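Local coordinates for protein BIFUNCTIONAL PROTEIN Proline utilization A (PutA) (Corynebacterium freiburgense, PDB 5UX5) that catalyses the two-step oxidation of proline to glutamate, probably with channelling of the intermediate, by joining an FAD-dependent proline dehydrogenase to an NAD-dependent aldehyde dehydrogenase in one chain, at residues L131-K136 / T400-A405; E159-D164 / A190-A195; E176-P181 / R218-R223. All coordinates share one frame; numbering follows the deposited sequence.

All three contacts lie in the proline dehydrogenase barrel and are partly buried. Interactions 1 and 2 sit at the C-terminal ends of barrel strands, interaction 3 at the C-terminal ends of outer helices 164-178 and 202-221. Interaction 1 sets a partly exposed extra strand on buried residues of strand 396-403 through main-chain hydrogen bonds. Interaction 2, with no exposed touching residue, packs methyls on each other and on backbone, with no hydrogen bond between its segments. In interaction 3 buried Leu178 packs inward, Arg223 makes the polar link, and Lys179 and Pro181 lie at the exposed edge. Helix 164-178 starts in interaction 2, its C-terminal part lies in interaction 3, and its Leu177 packs on Ala133 and Val402 of interaction 1.

Interaction 1: L131-K136 / T400-A405; sequences LDAEGK and TPVVHA
Residues 131-132 form a short parallel strand added to the end of strand 396-403, the last strand of the proline dehydrogenase TIM barrel, with Leu131 paired to Val402 and Asp132 to Val403. Three backbone bonds make the join. Leu131 N gives its hydrogen to Pro401 O at 3.2 Å, in the carbonyl plane on a lone pair. Leu131 O is met nearly along its C=O axis by Val403 N, 2.9 Å away. Ala133 N then reaches Val403 O at 2.9 Å in an almost straight bond (173° at the hydrogen), arriving from above the carbonyl plane. Val402 turns its own backbone groups the other way, to Asn155 and Leu157 of barrel strand 151-157.

Leu131 and Val402 put their side chains on the same face of the sheet, CB of Leu131 lying 4.3 Å from CG1 of Val402, and helix 136-147 packs there through Leu138 and Leu141. The other Val402 methyl, CG2, meets Ala133 CB at 4.1 Å. Asp132 holds CG anti to its backbone N (chi1 -161°), so that OD1 takes Glu134 N at 3.0 Å through its anti lone pair. This Asx turn sits within a type I turn closed by Gly135 N on Asp132 O.

Main-chain atoms therefore set the pairing, while the Asp132 carboxylate braces the bend that sends the chain off toward helix 136-147.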
# COMPACT_ATOMS: atom_id res chain seq x y z
N LEU A 131 16.01 -30.42 -4.12
CA LEU A 131 16.53 -31.55 -3.35
C LEU A 131 16.43 -31.27 -1.86
O LEU A 131 16.35 -30.11 -1.43
CB LEU A 131 17.98 -31.86 -3.72
CG LEU A 131 18.24 -32.51 -5.07
CD1 LEU A 131 19.72 -32.74 -5.27
CD2 LEU A 131 17.45 -33.81 -5.20
N ASP A 132 16.45 -32.35 -1.07
CA ASP A 132 16.39 -32.24 0.39
C ASP A 132 17.73 -31.76 0.92
O ASP A 132 18.76 -32.40 0.69
CB ASP A 132 16.00 -33.58 1.00
CG ASP A 132 15.48 -33.45 2.44
OD1 ASP A 132 16.17 -32.84 3.28
OD2 ASP A 132 14.34 -33.94 2.71
N ALA A 133 17.72 -30.63 1.65
CA ALA A 133 18.95 -30.05 2.18
C ALA A 133 19.71 -31.04 3.07
O ALA A 133 20.91 -30.85 3.31
CB ALA A 133 18.63 -28.77 2.96
N GLU A 134 19.05 -32.08 3.55
CA GLU A 134 19.63 -33.07 4.43
C GLU A 134 19.70 -34.47 3.83
O GLU A 134 20.31 -35.36 4.44
CB GLU A 134 18.85 -33.11 5.76
CG GLU A 134 18.81 -31.77 6.48
CD GLU A 134 17.83 -31.76 7.63
OE1 GLU A 134 17.07 -32.74 7.79
OE2 GLU A 134 17.81 -30.76 8.38
N GLY A 135 19.05 -34.71 2.70
CA GLY A 135 19.02 -36.02 2.09
C GLY A 135 20.33 -36.40 1.42
O GLY A 135 21.23 -35.59 1.19
N LYS A 136 20.42 -37.68 1.06
CA LYS A 136 21.61 -38.20 0.39
C LYS A 136 21.66 -37.78 -1.08
O LYS A 136 22.75 -37.67 -1.65
CB LYS A 136 21.67 -39.73 0.54
N THR A 400 21.85 -24.85 -7.68
CA THR A 400 21.22 -26.05 -7.12
C THR A 400 20.29 -25.67 -5.98
O THR A 400 20.76 -25.35 -4.87
CB THR A 400 22.29 -27.03 -6.65
OG1 THR A 400 23.12 -27.40 -7.76
CG2 THR A 400 21.67 -28.29 -6.06
N PRO A 401 18.96 -25.73 -6.18
CA PRO A 401 18.03 -25.37 -5.11
C PRO A 401 17.82 -26.54 -4.17
O PRO A 401 17.68 -27.69 -4.58
CB PRO A 401 16.73 -25.06 -5.87
CG PRO A 401 16.84 -25.81 -7.16
CD PRO A 401 18.27 -26.32 -7.33
N VAL A 402 17.83 -26.23 -2.87
CA VAL A 402 17.56 -27.22 -1.85
C VAL A 402 16.55 -26.66 -0.86
O VAL A 402 16.30 -25.45 -0.79
CB VAL A 402 18.85 -27.70 -1.13
CG1 VAL A 402 19.83 -28.26 -2.13
CG2 VAL A 402 19.48 -26.57 -0.36
N VAL A 403 15.94 -27.56 -0.09
CA VAL A 403 14.82 -27.18 0.76
C VAL A 403 14.72 -28.11 1.97
O VAL A 403 15.20 -29.24 1.96
CB VAL A 403 13.51 -27.20 -0.08
CG1 VAL A 403 13.07 -28.64 -0.37
CG2 VAL A 403 12.43 -26.40 0.60
N HIS A 404 14.11 -27.58 3.03
CA HIS A 404 13.65 -28.40 4.14
C HIS A 404 12.40 -29.18 3.72
O HIS A 404 11.60 -28.69 2.92
CB HIS A 404 13.35 -27.52 5.35
CG HIS A 404 13.03 -28.29 6.59
ND1 HIS A 404 11.78 -28.82 6.84
CD2 HIS A 404 13.81 -28.65 7.63
CE1 HIS A 404 11.80 -29.46 7.99
NE2 HIS A 404 13.02 -29.37 8.49
N ALA A 405 12.25 -30.39 4.25
CA ALA A 405 11.26 -31.34 3.74
C ALA A 405 9.85 -30.76 3.67
O ALA A 405 9.17 -30.87 2.64
CB ALA A 405 11.27 -32.61 4.59

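Interaction 2: E159-D164 / A190-A195; sequences EAVLGD and ATSVVA
Val161 sits at the centre of an inverse gamma turn (phi -89°, psi 85°) that points its CB toward the other segment, and CG1, anti to the backbone N (chi1 -174°), is thereby brought to Ala195 and Thr191. Both segments follow strands of the proline dehydrogenase TIM barrel: a loop after strand 151-157, and a short helical turn with its loop after strand 185-189. CG1 is the leading branch of Val161, 3.7 Å from Ala195 CB and 3.5 Å from Thr191 O. The other branch, CG2, leans over the weakly bonded helical turn 190-193, 4.1 Å from Ser192 CA. That turn is drawn together by Ala190 O, which accepts from both Val193 N and Val194 N.

On the other segment Ala195 points its methyl toward the bend, where it rests against the backbone from Val161 to Gly163. Gly163 holds the N-cap position of helix 164-178, and the next residue, Asp164, is tied elsewhere. Its OD2 makes a salt bridge to Arg752, within the aldehyde dehydrogenase family region, and its OD1 one to Arg212 of helix 202-221; Arg212 NH1 also bonds Val193 O. Closest of all across the two segments is Ala195 CB against Gly163 O, at 3.2 Å.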
# COMPACT_ATOMS: atom_id res chain seq x y z
N GLU A 159 9.67 -21.58 3.17
CA GLU A 159 8.53 -20.76 3.60
C GLU A 159 8.86 -19.27 3.50
O GLU A 159 10.00 -18.86 3.74
CB GLU A 159 8.15 -21.13 5.05
CG GLU A 159 6.65 -21.16 5.42
CD GLU A 159 6.40 -21.69 6.84
OE1 GLU A 159 7.30 -21.61 7.72
OE2 GLU A 159 5.30 -22.21 7.10
N ALA A 160 7.86 -18.47 3.16
CA ALA A 160 8.07 -17.03 3.05
C ALA A 160 8.65 -16.49 4.35
O ALA A 160 8.22 -16.87 5.44
CB ALA A 160 6.76 -16.30 2.74
N VAL A 161 9.65 -15.63 4.23
CA VAL A 161 10.36 -15.10 5.39
C VAL A 161 9.62 -13.84 5.83
O VAL A 161 9.99 -12.71 5.49
CB VAL A 161 11.84 -14.85 5.12
CG1 VAL A 161 12.54 -14.45 6.41
CG2 VAL A 161 12.48 -16.08 4.53
N LEU A 162 8.57 -14.04 6.64
CA LEU A 162 7.77 -12.97 7.21
C LEU A 162 8.14 -12.62 8.65
O LEU A 162 7.79 -11.53 9.11
CB LEU A 162 6.29 -13.33 7.13
CG LEU A 162 5.91 -13.61 5.67
CD1 LEU A 162 4.48 -14.06 5.47
CD2 LEU A 162 6.19 -12.41 4.81
N GLY A 163 8.86 -13.50 9.37
CA GLY A 163 9.21 -13.24 10.75
C GLY A 163 10.63 -13.66 11.08
O GLY A 163 11.31 -14.29 10.28
N ASP A 164 11.07 -13.31 12.29
CA ASP A 164 12.42 -13.68 12.70
C ASP A 164 12.58 -15.19 12.86
O ASP A 164 13.70 -15.69 12.77
CB ASP A 164 12.82 -12.98 14.00
CG ASP A 164 13.17 -11.51 13.79
OD1 ASP A 164 13.71 -11.12 12.71
OD2 ASP A 164 12.91 -10.75 14.76
N ALA A 190 19.72 -11.13 1.89
CA ALA A 190 19.51 -10.32 3.09
C ALA A 190 18.11 -10.49 3.63
O ALA A 190 17.92 -10.62 4.85
CB ALA A 190 19.76 -8.84 2.77
N THR A 191 17.11 -10.50 2.75
CA THR A 191 15.75 -10.62 3.28
C THR A 191 15.44 -12.01 3.78
O THR A 191 14.40 -12.19 4.41
CB THR A 191 14.74 -10.25 2.22
OG1 THR A 191 14.75 -11.26 1.21
CG2 THR A 191 15.15 -8.99 1.61
N SER A 192 16.29 -13.00 3.53
CA SER A 192 16.14 -14.27 4.22
C SER A 192 16.81 -14.26 5.58
O SER A 192 16.48 -15.10 6.42
CB SER A 192 16.74 -15.40 3.39
OG SER A 192 16.16 -15.48 2.10
N VAL A 193 17.73 -13.32 5.82
CA VAL A 193 18.46 -13.27 7.09
C VAL A 193 17.77 -12.34 8.09
O VAL A 193 17.80 -12.60 9.30
CB VAL A 193 19.92 -12.87 6.83
CG1 VAL A 193 20.65 -12.61 8.11
CG2 VAL A 193 20.62 -13.97 6.05
N VAL A 194 17.13 -11.29 7.60
CA VAL A 194 16.32 -10.38 8.41
C VAL A 194 14.92 -10.33 7.79
O VAL A 194 14.76 -9.91 6.63
CB VAL A 194 16.94 -8.98 8.47
CG1 VAL A 194 16.00 -8.00 9.16
CG2 VAL A 194 18.25 -9.02 9.20
N ALA A 195 13.91 -10.77 8.53
CA ALA A 195 12.58 -10.62 7.98
C ALA A 195 12.10 -9.20 8.19
O ALA A 195 12.57 -8.50 9.09
CB ALA A 195 11.60 -11.59 8.62

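Interaction 3: E176-P181 / R218-R223; sequences ELLKNP and RLALQR
Two successive outer helices of the TIM barrel, 164-178 and 202-221, come together at their C-terminal ends, just before the chain turns back toward strands 185-189 and 228-232. Leu178 reaches across from the first helix. Its CD2 methyl lies 4.2 Å from Leu219 CB and an equal 4.2 Å from Ala220 CB, wedged beside the backbone of the second helix. Beneath, Leu178 and Ala220 both rest on Ile229 of strand 228-232, so this part of the contact belongs to the layer between helices and barrel. Farther out, Lys179 and Leu219 cross obliquely, with Lys179 CG 4.1 Å from Leu219 CD1. The lysine's NZ runs back to a salt bridge with Glu176 OE2, at 3.2 Å.

Arg223 makes the polar link. Its chain bends at chi3 (50°) and carries NH1 to Leu178 O at 2.7 Å. The oxygen lies close to the guanidinium plane, but the donor stands 39° above the carbonyl plane and the bond is bent (135° at the hydrogen). Pro181 CA sits over one face of the group, offset toward the rim, 3.7 Å above the plane, while NH2 is hydrogen-bonded to Val183 O.

A positive group is thus set among backbone carbonyls near the C-terminal end of helix 164-178, a placement likely to offset the partial negative charge of that helix end.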
# COMPACT_ATOMS: atom_id res chain seq x y z
N GLU A 176 24.37 -24.90 8.27
CA GLU A 176 24.60 -26.34 8.33
C GLU A 176 25.17 -26.88 7.01
O GLU A 176 26.05 -27.75 7.03
CB GLU A 176 23.31 -27.08 8.69
CG GLU A 176 22.85 -26.85 10.13
CD GLU A 176 23.90 -27.20 11.18
OE1 GLU A 176 24.67 -28.18 11.00
OE2 GLU A 176 23.95 -26.47 12.21
N LEU A 177 24.70 -26.36 5.87
CA LEU A 177 25.22 -26.80 4.58
C LEU A 177 26.68 -26.40 4.39
O LEU A 177 27.47 -27.15 3.80
CB LEU A 177 24.37 -26.23 3.45
CG LEU A 177 22.92 -26.68 3.29
CD1 LEU A 177 22.18 -25.53 2.67
CD2 LEU A 177 22.80 -27.90 2.43
N LEU A 178 27.06 -25.21 4.89
CA LEU A 178 28.45 -24.78 4.84
C LEU A 178 29.35 -25.60 5.77
O LEU A 178 30.58 -25.57 5.62
CB LEU A 178 28.54 -23.29 5.18
CG LEU A 178 29.65 -22.48 4.52
CD1 LEU A 178 29.61 -22.69 3.03
CD2 LEU A 178 29.45 -21.02 4.85
N LYS A 179 28.77 -26.35 6.71
CA LYS A 179 29.49 -27.38 7.44
C LYS A 179 29.67 -28.66 6.64
O LYS A 179 30.42 -29.54 7.08
CB LYS A 179 28.78 -27.75 8.75
CG LYS A 179 28.82 -26.72 9.85
CD LYS A 179 27.79 -27.05 10.93
CE LYS A 179 28.14 -26.43 12.27
NZ LYS A 179 27.02 -26.62 13.23
N ASN A 180 28.98 -28.82 5.52
CA ASN A 180 29.14 -30.02 4.71
C ASN A 180 30.36 -29.87 3.81
O ASN A 180 30.42 -28.93 3.01
CB ASN A 180 27.88 -30.27 3.88
CG ASN A 180 27.94 -31.56 3.07
OD1 ASN A 180 29.00 -32.16 2.89
ND2 ASN A 180 26.80 -31.99 2.58
N PRO A 181 31.37 -30.74 3.93
CA PRO A 181 32.61 -30.54 3.16
C PRO A 181 32.45 -30.68 1.66
O PRO A 181 33.28 -30.13 0.93
CB PRO A 181 33.54 -31.62 3.71
CG PRO A 181 32.60 -32.69 4.17
CD PRO A 181 31.41 -31.97 4.73
N ARG A 218 32.30 -17.02 9.31
CA ARG A 218 33.32 -17.73 10.06
C ARG A 218 33.38 -19.18 9.64
O ARG A 218 34.47 -19.78 9.62
CB ARG A 218 33.00 -17.64 11.55
CG ARG A 218 33.36 -16.33 12.11
CD ARG A 218 32.90 -16.21 13.49
NE ARG A 218 32.92 -14.81 13.84
CZ ARG A 218 32.11 -14.29 14.74
NH1 ARG A 218 31.24 -15.09 15.35
NH2 ARG A 218 32.15 -12.98 15.01
N LEU A 219 32.21 -19.79 9.37
CA LEU A 219 32.21 -21.18 8.94
C LEU A 219 32.97 -21.37 7.64
O LEU A 219 33.61 -22.42 7.45
CB LEU A 219 30.78 -21.69 8.77
CG LEU A 219 29.95 -21.93 10.02
CD1 LEU A 219 28.69 -22.61 9.56
CD2 LEU A 219 30.65 -22.78 11.06
N ALA A 220 32.98 -20.36 6.78
CA ALA A 220 33.77 -20.41 5.55
C ALA A 220 35.26 -20.18 5.80
O ALA A 220 36.07 -20.54 4.94
CB ALA A 220 33.26 -19.38 4.54
N LEU A 221 35.63 -19.56 6.93
CA LEU A 221 37.03 -19.43 7.30
C LEU A 221 37.59 -20.67 7.99
O LEU A 221 38.81 -20.82 8.05
CB LEU A 221 37.22 -18.24 8.25
CG LEU A 221 36.95 -16.79 7.84
CD1 LEU A 221 37.13 -15.88 9.05
CD2 LEU A 221 37.87 -16.37 6.71
N GLN A 222 36.73 -21.53 8.56
CA GLN A 222 37.22 -22.71 9.26
C GLN A 222 37.59 -23.85 8.32
O GLN A 222 38.19 -24.83 8.76
CB GLN A 222 36.18 -23.15 10.32
CG GLN A 222 35.83 -24.65 10.44
CD GLN A 222 34.52 -24.88 11.23
OE1 GLN A 222 34.26 -24.20 12.24
NE2 GLN A 222 33.70 -25.82 10.76
N ARG A 223 37.29 -23.73 7.03
CA ARG A 223 37.70 -24.73 6.05
C ARG A 223 38.70 -24.15 5.07
O ARG A 223 38.61 -22.97 4.70
CB ARG A 223 36.50 -25.29 5.27
CG ARG A 223 35.53 -26.05 6.11
CD ARG A 223 34.22 -26.20 5.42
NE ARG A 223 34.35 -26.71 4.05
CZ ARG A 223 33.34 -26.70 3.18
NH1 ARG A 223 32.17 -26.21 3.56
NH2 ARG A 223 33.49 -27.17 1.96